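The same site in two structures of phospholyase from Arthrobacter aurescens, which catalyses the pyridoxal-phosphate-dependent elimination of phosphate from phosphoethanolamine, although its family consists largely of class III aminotransferases: PDB 5G4J (chain A, 1.87 Å), residues Tyr57-Asn62 and Arg414-Phe419, and PDB 5G4I (chain B, 1.50 Å), residues Tyr57-Asn62 and Arg414-Phe419. One frame, after least-squares fit of the local backbone (RMSD 0.11 Å); residues are numbered along the deposited sequences.

Structure 1 (5G4J); sequences YLDGYN and RPPLVF. With EXT ({5-hydroxy-6-methyl-4-[(E)-{[2-(phosphonooxy)ethyl]imino}methyl]pyridin-3-yl}methyl dihydrogen phosphate), chain C.
R414 brings NH2 over one face of the Y61 ring, toward its rim, a cation-pi contact with CZ of R414 4.3 Å from the Y61 ring centroid and the planes 50° apart. The contact joins the end of strand 56-59 to the loop between strand 410-413 and helix 421-436, at the active site. R414 bends at chi3 (55°), which turns NE and NH2 side-on to the carbonyl of Y61; both bond its O. The outer edge serves the phosphate at the phosphoethanolamine end of EXT, where R414 NH1 bonds OAP at 2.7 Å and R414 NH2 bonds OAS at 2.8 Å, a fitting task for a planar cation. Behind, D59 OD1 accepts from Y61 N, an Asx turn, and from N62 N, which extends it to an Asx motif; H69 lies beside the carboxylate. The L58 and F419 side chains cross at about a right angle, L58 CD1 3.9 Å from F419 CE2, both packing against helix 421-436.

Structure 2 (5G4I); sequences YLDGYN and RPPLVF. With PO4 (phosphate ion), chain D.
One face of the Y61 ring receives NH2 of R414, toward the rim, with CZ of R414 4.6 Å from the Y61 ring centroid and the planes 50° apart; in this cation-pi contact an aromatic face suits a delocalised positive charge. With the arginine chain bent at chi3 (65°), NE and NH2 come side-on to the carbonyl of Y61 and both bond its O. The outer edge is turned to a phosphate ion, where R414 NH1 bonds O1 at 2.8 Å and R414 NH2 bonds O2 at 3.0 Å. Further back, D59 OD1 accepts from Y61 N, an Asx turn, and from N62 N, completing an Asx motif, while H69 lies beside the carboxylate. The side chains of L58 and F419 cross at about a right angle, L58 CD1 lying 4.1 Å from F419 CE2, and both pack against helix 421-436.

Comparison
The CA atoms that can be compared coincide within the error, and the side chains of L58(A), D59(A), R414(A) and F419(A) keep their places in structure 2. The double grip of R414(A) NE and NH2 on the O of Y61(A) recurs in R414(B) and Y61(B), as do the bonds of D59(A) OD1 to the backbone N atoms of Y61(A) and N62(A), in D59(B), Y61(B) and N62(B). The chief difference is the bound group. Structure 1 holds EXT, in which the phosphate is tied through an ethyl chain and an imine to the pyridine ring, a single molecule combining cofactor and phosphoethanolamine. In structure 2 PLP is bound, and the phosphate by Y61(B) and R414(B) is an ion not joined to it, probably from the crystallisation liquor. The residue that differs beside the bound group is the tyrosine. The OH atoms of Y61(A) and Y61(B) stand 2.1 Å apart after superposition, although their CB atoms are only 0.1 Å apart. The place of the OH of Y61(A), less sure in that model, is left, while CZ of Y61(B) falls near CE2 of Y61(A) and CE1 of Y61(B) near CZ of Y61(A). Thus aromatic carbon still lies against the arginine: Y61(A) CZ is 3.2 Å from R414(A) NH2, and Y61(B) CZ is 3.3 Å from R414(B) NH2.

Structure 1 (5G4J)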
loop_
_atom_site.group_PDB
_atom_site.type_symbol
_atom_site.label_atom_id
_atom_site.label_comp_id
_atom_site.label_asym_id
_atom_site.label_seq_id
_atom_site.Cartn_x
_atom_site.Cartn_y
_atom_site.Cartn_z
ATOM N N TYR A 57 -2.788 3.821 30.368
ATOM C CA TYR A 57 -1.361 3.787 30.122
ATOM C C TYR A 57 -0.903 5.072 29.408
ATOM O O TYR A 57 -1.676 5.650 28.612
ATOM C CB TYR A 57 -1.025 2.636 29.212
ATOM C CG TYR A 57 -1.491 1.272 29.642
ATOM C CD1 TYR A 57 -2.813 0.860 29.403
ATOM C CD2 TYR A 57 -0.637 0.378 30.240
ATOM C CE1 TYR A 57 -3.277 -0.407 29.788
ATOM C CE2 TYR A 57 -1.082 -0.914 30.612
ATOM C CZ TYR A 57 -2.397 -1.293 30.384
ATOM O OH TYR A 57 -2.898 -2.530 30.698
ATOM N N LEU A 58 0.292 5.526 29.781
ATOM C CA LEU A 58 1.007 6.477 29.034
ATOM C C LEU A 58 1.637 5.777 27.821
ATOM O O LEU A 58 2.396 4.797 27.929
ATOM C CB LEU A 58 2.076 7.119 29.891
ATOM C CG LEU A 58 2.970 8.132 29.188
ATOM C CD1 LEU A 58 2.183 9.302 28.571
ATOM C CD2 LEU A 58 4.015 8.596 30.216
ATOM N N ASP A 59 1.359 6.321 26.635
ATOM C CA ASP A 59 1.923 5.820 25.369
ATOM C C ASP A 59 3.350 6.368 25.166
ATOM O O ASP A 59 3.512 7.515 24.808
ATOM C CB ASP A 59 1.056 6.212 24.195
ATOM C CG ASP A 59 1.439 5.495 22.938
ATOM O OD1 ASP A 59 2.585 4.953 22.838
ATOM O OD2 ASP A 59 0.660 5.505 21.996
ATOM N N GLY A 60 4.344 5.543 25.472
ATOM C CA GLY A 60 5.737 5.831 25.254
ATOM C C GLY A 60 6.312 5.218 23.985
ATOM O O GLY A 60 7.541 5.190 23.857
ATOM N N TYR A 61 5.477 4.738 23.068
ATOM C CA TYR A 61 5.927 3.867 21.973
ATOM C C TYR A 61 5.437 4.173 20.583
ATOM O O TYR A 61 6.199 3.946 19.641
ATOM C CB TYR A 61 5.593 2.351 22.276
ATOM C CG TYR A 61 6.136 1.467 21.132
ATOM C CD1 TYR A 61 7.509 1.277 21.009
ATOM C CD2 TYR A 61 5.320 0.930 20.132
ATOM C CE1 TYR A 61 8.063 0.552 19.998
ATOM C CE2 TYR A 61 5.878 0.167 19.057
ATOM C CZ TYR A 61 7.289 -0.026 19.001
ATOM O OH TYR A 61 8.096 -0.755 18.060
ATOM N N ASN A 62 4.200 4.647 20.415
ATOM C CA ASN A 62 3.564 4.723 19.132
ATOM C C ASN A 62 3.778 6.000 18.400
ATOM O O ASN A 62 3.369 7.053 18.860
ATOM C CB ASN A 62 2.097 4.391 19.282
ATOM C CG ASN A 62 1.918 2.924 19.634
ATOM O OD1 ASN A 62 2.160 2.043 18.782
ATOM N ND2 ASN A 62 1.574 2.632 20.866
ATOM N N ARG A 414 9.306 6.264 22.029
ATOM C CA ARG A 414 8.981 6.932 20.745
ATOM C C ARG A 414 7.549 7.324 20.812
ATOM O O ARG A 414 6.735 6.787 20.061
ATOM C CB ARG A 414 9.272 6.001 19.591
ATOM C CG ARG A 414 9.125 6.583 18.179
ATOM C CD ARG A 414 9.010 5.433 17.157
ATOM N NE ARG A 414 7.951 4.524 17.482
ATOM C CZ ARG A 414 7.696 3.404 16.798
ATOM N NH1 ARG A 414 8.360 3.116 15.664
ATOM N NH2 ARG A 414 6.745 2.565 17.219
ATOM N N PRO A 415 7.235 8.282 21.682
ATOM C CA PRO A 415 5.789 8.565 21.950
ATOM C C PRO A 415 5.147 9.422 20.867
ATOM O O PRO A 415 5.864 10.019 20.011
ATOM C CB PRO A 415 5.828 9.318 23.282
ATOM C CG PRO A 415 7.139 10.014 23.217
ATOM C CD PRO A 415 8.108 9.035 22.609
ATOM N N PRO A 416 3.821 9.532 20.881
ATOM C CA PRO A 416 3.193 10.608 20.092
ATOM C C PRO A 416 3.882 11.934 20.266
ATOM O O PRO A 416 4.398 12.236 21.378
ATOM C CB PRO A 416 1.734 10.595 20.557
ATOM C CG PRO A 416 1.552 9.227 21.137
ATOM C CD PRO A 416 2.840 8.697 21.584
ATOM N N LEU A 417 3.967 12.745 19.208
ATOM C CA LEU A 417 4.726 13.974 19.314
ATOM C C LEU A 417 4.053 15.115 20.190
ATOM O O LEU A 417 4.578 16.209 20.275
ATOM C CB LEU A 417 5.100 14.546 17.934
ATOM C CG LEU A 417 6.575 14.974 17.861
ATOM C CD1 LEU A 417 7.557 13.777 17.890
ATOM C CD2 LEU A 417 6.840 15.904 16.692
ATOM N N VAL A 418 2.844 14.861 20.671
ATOM C CA VAL A 418 2.237 15.703 21.650
ATOM C C VAL A 418 2.658 15.412 23.079
ATOM O O VAL A 418 2.136 16.035 24.009
ATOM C CB VAL A 418 0.697 15.670 21.548
ATOM C CG1 VAL A 418 0.241 16.286 20.225
ATOM C CG2 VAL A 418 0.140 14.269 21.652
ATOM N N PHE A 419 3.538 14.450 23.286
ATOM C CA PHE A 419 4.122 14.094 24.615
ATOM C C PHE A 419 4.922 15.259 25.103
ATOM O O PHE A 419 5.793 15.764 24.394
ATOM C CB PHE A 419 5.035 12.910 24.333
ATOM C CG PHE A 419 5.595 12.165 25.500
ATOM C CD1 PHE A 419 6.801 12.499 25.989
ATOM C CD2 PHE A 419 4.993 11.010 25.943
ATOM C CE1 PHE A 419 7.437 11.742 26.967
ATOM C CE2 PHE A 419 5.610 10.251 26.928
ATOM C CZ PHE A 419 6.820 10.647 27.441
HETATM C CAA EXT C . 8.734 0.319 8.485
HETATM C CAB EXT C . 7.796 -0.381 9.293
HETATM P PAC EXT C . 4.718 0.006 6.436
HETATM O OAD EXT C . 4.681 -1.123 7.444
HETATM O OAE EXT C . 3.768 1.060 6.459
HETATM O OAF EXT C . 4.548 -0.618 5.076
HETATM O OAG EXT C . 6.097 0.634 6.551
HETATM C CAH EXT C . 7.391 -0.021 6.347
HETATM C CAI EXT C . 8.525 0.482 7.068
HETATM N NAJ EXT C . 10.699 1.634 6.847
HETATM C CAK EXT C . 9.558 1.114 6.319
HETATM C CAL EXT C . 10.906 1.480 8.196
HETATM C CAM EXT C . 12.132 1.988 8.737
HETATM C CAN EXT C . 9.961 0.817 9.007
HETATM O OAO EXT C . 10.236 0.668 10.352
HETATM O OAP EXT C . 8.725 0.708 14.587
HETATM P PAQ EXT C . 7.407 -0.131 14.751
HETATM O OAR EXT C . 7.708 -1.388 15.634
HETATM O OAS EXT C . 6.212 0.611 15.358
HETATM O OAT EXT C . 7.073 -0.705 13.199
HETATM C CAU EXT C . 7.612 -1.905 12.674
HETATM C CAV EXT C . 7.224 -1.848 11.191
HETATM N NAW EXT C . 8.088 -0.826 10.505
#

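Structure 2 (5G4I)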
loop_
_atom_site.group_PDB
_atom_site.type_symbol
_atom_site.label_atom_id
_atom_site.label_comp_id
_atom_site.label_asym_id
_atom_site.label_seq_id
_atom_site.Cartn_x
_atom_site.Cartn_y
_atom_site.Cartn_z
ATOM N N TYR B 57 -2.909 3.755 30.424
ATOM C CA TYR B 57 -1.493 3.711 30.177
ATOM C C TYR B 57 -0.999 5.030 29.481
ATOM O O TYR B 57 -1.748 5.606 28.656
ATOM C CB TYR B 57 -1.086 2.545 29.227
ATOM C CG TYR B 57 -1.550 1.158 29.637
ATOM C CD1 TYR B 57 -2.861 0.788 29.403
ATOM C CD2 TYR B 57 -0.711 0.303 30.239
ATOM C CE1 TYR B 57 -3.326 -0.473 29.784
ATOM C CE2 TYR B 57 -1.123 -1.013 30.584
ATOM C CZ TYR B 57 -2.454 -1.306 30.439
ATOM O OH TYR B 57 -2.881 -2.585 30.788
ATOM N N LEU B 58 0.233 5.373 29.817
ATOM C CA LEU B 58 0.999 6.431 29.118
ATOM C C LEU B 58 1.667 5.760 27.895
ATOM O O LEU B 58 2.397 4.805 28.024
ATOM C CB LEU B 58 2.048 7.049 30.039
ATOM C CG LEU B 58 2.945 8.158 29.408
ATOM C CD1 LEU B 58 2.157 9.310 28.899
ATOM C CD2 LEU B 58 4.016 8.613 30.414
ATOM N N ASP B 59 1.393 6.326 26.670
ATOM C CA ASP B 59 1.992 5.833 25.424
ATOM C C ASP B 59 3.407 6.336 25.223
ATOM O O ASP B 59 3.565 7.515 24.852
ATOM C CB ASP B 59 1.085 6.206 24.228
ATOM C CG ASP B 59 1.463 5.496 22.919
ATOM O OD1 ASP B 59 2.589 4.948 22.842
ATOM O OD2 ASP B 59 0.581 5.527 22.026
ATOM N N GLY B 60 4.428 5.518 25.512
ATOM C CA GLY B 60 5.830 5.810 25.158
ATOM C C GLY B 60 6.411 5.147 23.928
ATOM O O GLY B 60 7.645 5.007 23.796
ATOM N N TYR B 61 5.477 4.721 23.038
ATOM C CA TYR B 61 5.854 3.855 21.907
ATOM C C TYR B 61 5.346 4.225 20.524
ATOM O O TYR B 61 6.058 4.018 19.531
ATOM C CB TYR B 61 5.455 2.335 22.241
ATOM C CG TYR B 61 5.654 1.371 21.073
ATOM C CD1 TYR B 61 6.887 1.048 20.671
ATOM C CD2 TYR B 61 4.576 1.065 20.277
ATOM C CE1 TYR B 61 7.062 0.285 19.505
ATOM C CE2 TYR B 61 4.742 0.334 19.116
ATOM C CZ TYR B 61 5.980 -0.044 18.827
ATOM O OH TYR B 61 6.084 -0.766 17.624
ATOM N N ASN B 62 4.076 4.624 20.403
ATOM C CA ASN B 62 3.430 4.692 19.067
ATOM C C ASN B 62 3.723 5.980 18.312
ATOM O O ASN B 62 3.382 7.067 18.771
ATOM C CB ASN B 62 1.920 4.470 19.174
ATOM C CG ASN B 62 1.614 2.997 19.525
ATOM O OD1 ASN B 62 1.831 2.079 18.715
ATOM N ND2 ASN B 62 1.322 2.763 20.829
ATOM N N ARG B 414 9.432 6.284 22.099
ATOM C CA ARG B 414 9.094 6.962 20.833
ATOM C C ARG B 414 7.622 7.262 20.933
ATOM O O ARG B 414 6.823 6.714 20.217
ATOM C CB ARG B 414 9.464 6.044 19.599
ATOM C CG ARG B 414 9.095 6.607 18.171
ATOM C CD ARG B 414 9.014 5.530 17.051
ATOM N NE ARG B 414 7.884 4.657 17.408
ATOM C CZ ARG B 414 7.632 3.480 16.795
ATOM N NH1 ARG B 414 8.226 3.176 15.605
ATOM N NH2 ARG B 414 6.635 2.684 17.132
ATOM N N PRO B 415 7.274 8.290 21.747
ATOM C CA PRO B 415 5.821 8.594 21.982
ATOM C C PRO B 415 5.148 9.413 20.899
ATOM O O PRO B 415 5.918 10.013 20.067
ATOM C CB PRO B 415 5.879 9.400 23.292
ATOM C CG PRO B 415 7.221 10.094 23.248
ATOM C CD PRO B 415 8.157 9.085 22.644
ATOM N N PRO B 416 3.840 9.549 20.842
ATOM C CA PRO B 416 3.182 10.604 20.039
ATOM C C PRO B 416 3.894 11.956 20.232
ATOM O O PRO B 416 4.416 12.253 21.329
ATOM C CB PRO B 416 1.722 10.600 20.547
ATOM C CG PRO B 416 1.572 9.137 21.031
ATOM C CD PRO B 416 2.869 8.788 21.693
ATOM N N LEU B 417 3.967 12.785 19.172
ATOM C CA LEU B 417 4.737 14.081 19.233
ATOM C C LEU B 417 4.029 15.160 20.069
ATOM O O LEU B 417 4.558 16.279 20.217
ATOM C CB LEU B 417 5.115 14.588 17.813
ATOM C CG LEU B 417 6.594 15.023 17.757
ATOM C CD1 LEU B 417 7.551 13.868 17.727
ATOM C CD2 LEU B 417 6.863 15.945 16.544
ATOM N N VAL B 418 2.834 14.906 20.630
ATOM C CA VAL B 418 2.169 15.744 21.613
ATOM C C VAL B 418 2.602 15.415 23.057
ATOM O O VAL B 418 2.113 16.037 24.011
ATOM C CB VAL B 418 0.633 15.696 21.448
ATOM C CG1 VAL B 418 0.175 16.334 20.196
ATOM C CG2 VAL B 418 0.097 14.284 21.575
ATOM N N PHE B 419 3.556 14.533 23.275
ATOM C CA PHE B 419 4.105 14.175 24.610
ATOM C C PHE B 419 4.966 15.331 25.077
ATOM O O PHE B 419 5.842 15.896 24.370
ATOM C CB PHE B 419 5.008 12.934 24.357
ATOM C CG PHE B 419 5.592 12.196 25.558
ATOM C CD1 PHE B 419 6.851 12.565 26.018
ATOM C CD2 PHE B 419 4.991 11.051 26.087
ATOM C CE1 PHE B 419 7.524 11.831 26.987
ATOM C CE2 PHE B 419 5.654 10.317 27.060
ATOM C CZ PHE B 419 6.910 10.689 27.476
HETATM P P PO4 D . 7.296 -0.208 14.745
HETATM O O1 PO4 D . 8.324 0.702 14.403
HETATM O O2 PO4 D . 5.994 0.406 15.254
HETATM O O3 PO4 D . 7.880 -0.573 16.106
HETATM O O4 PO4 D . 7.047 -1.415 13.879
#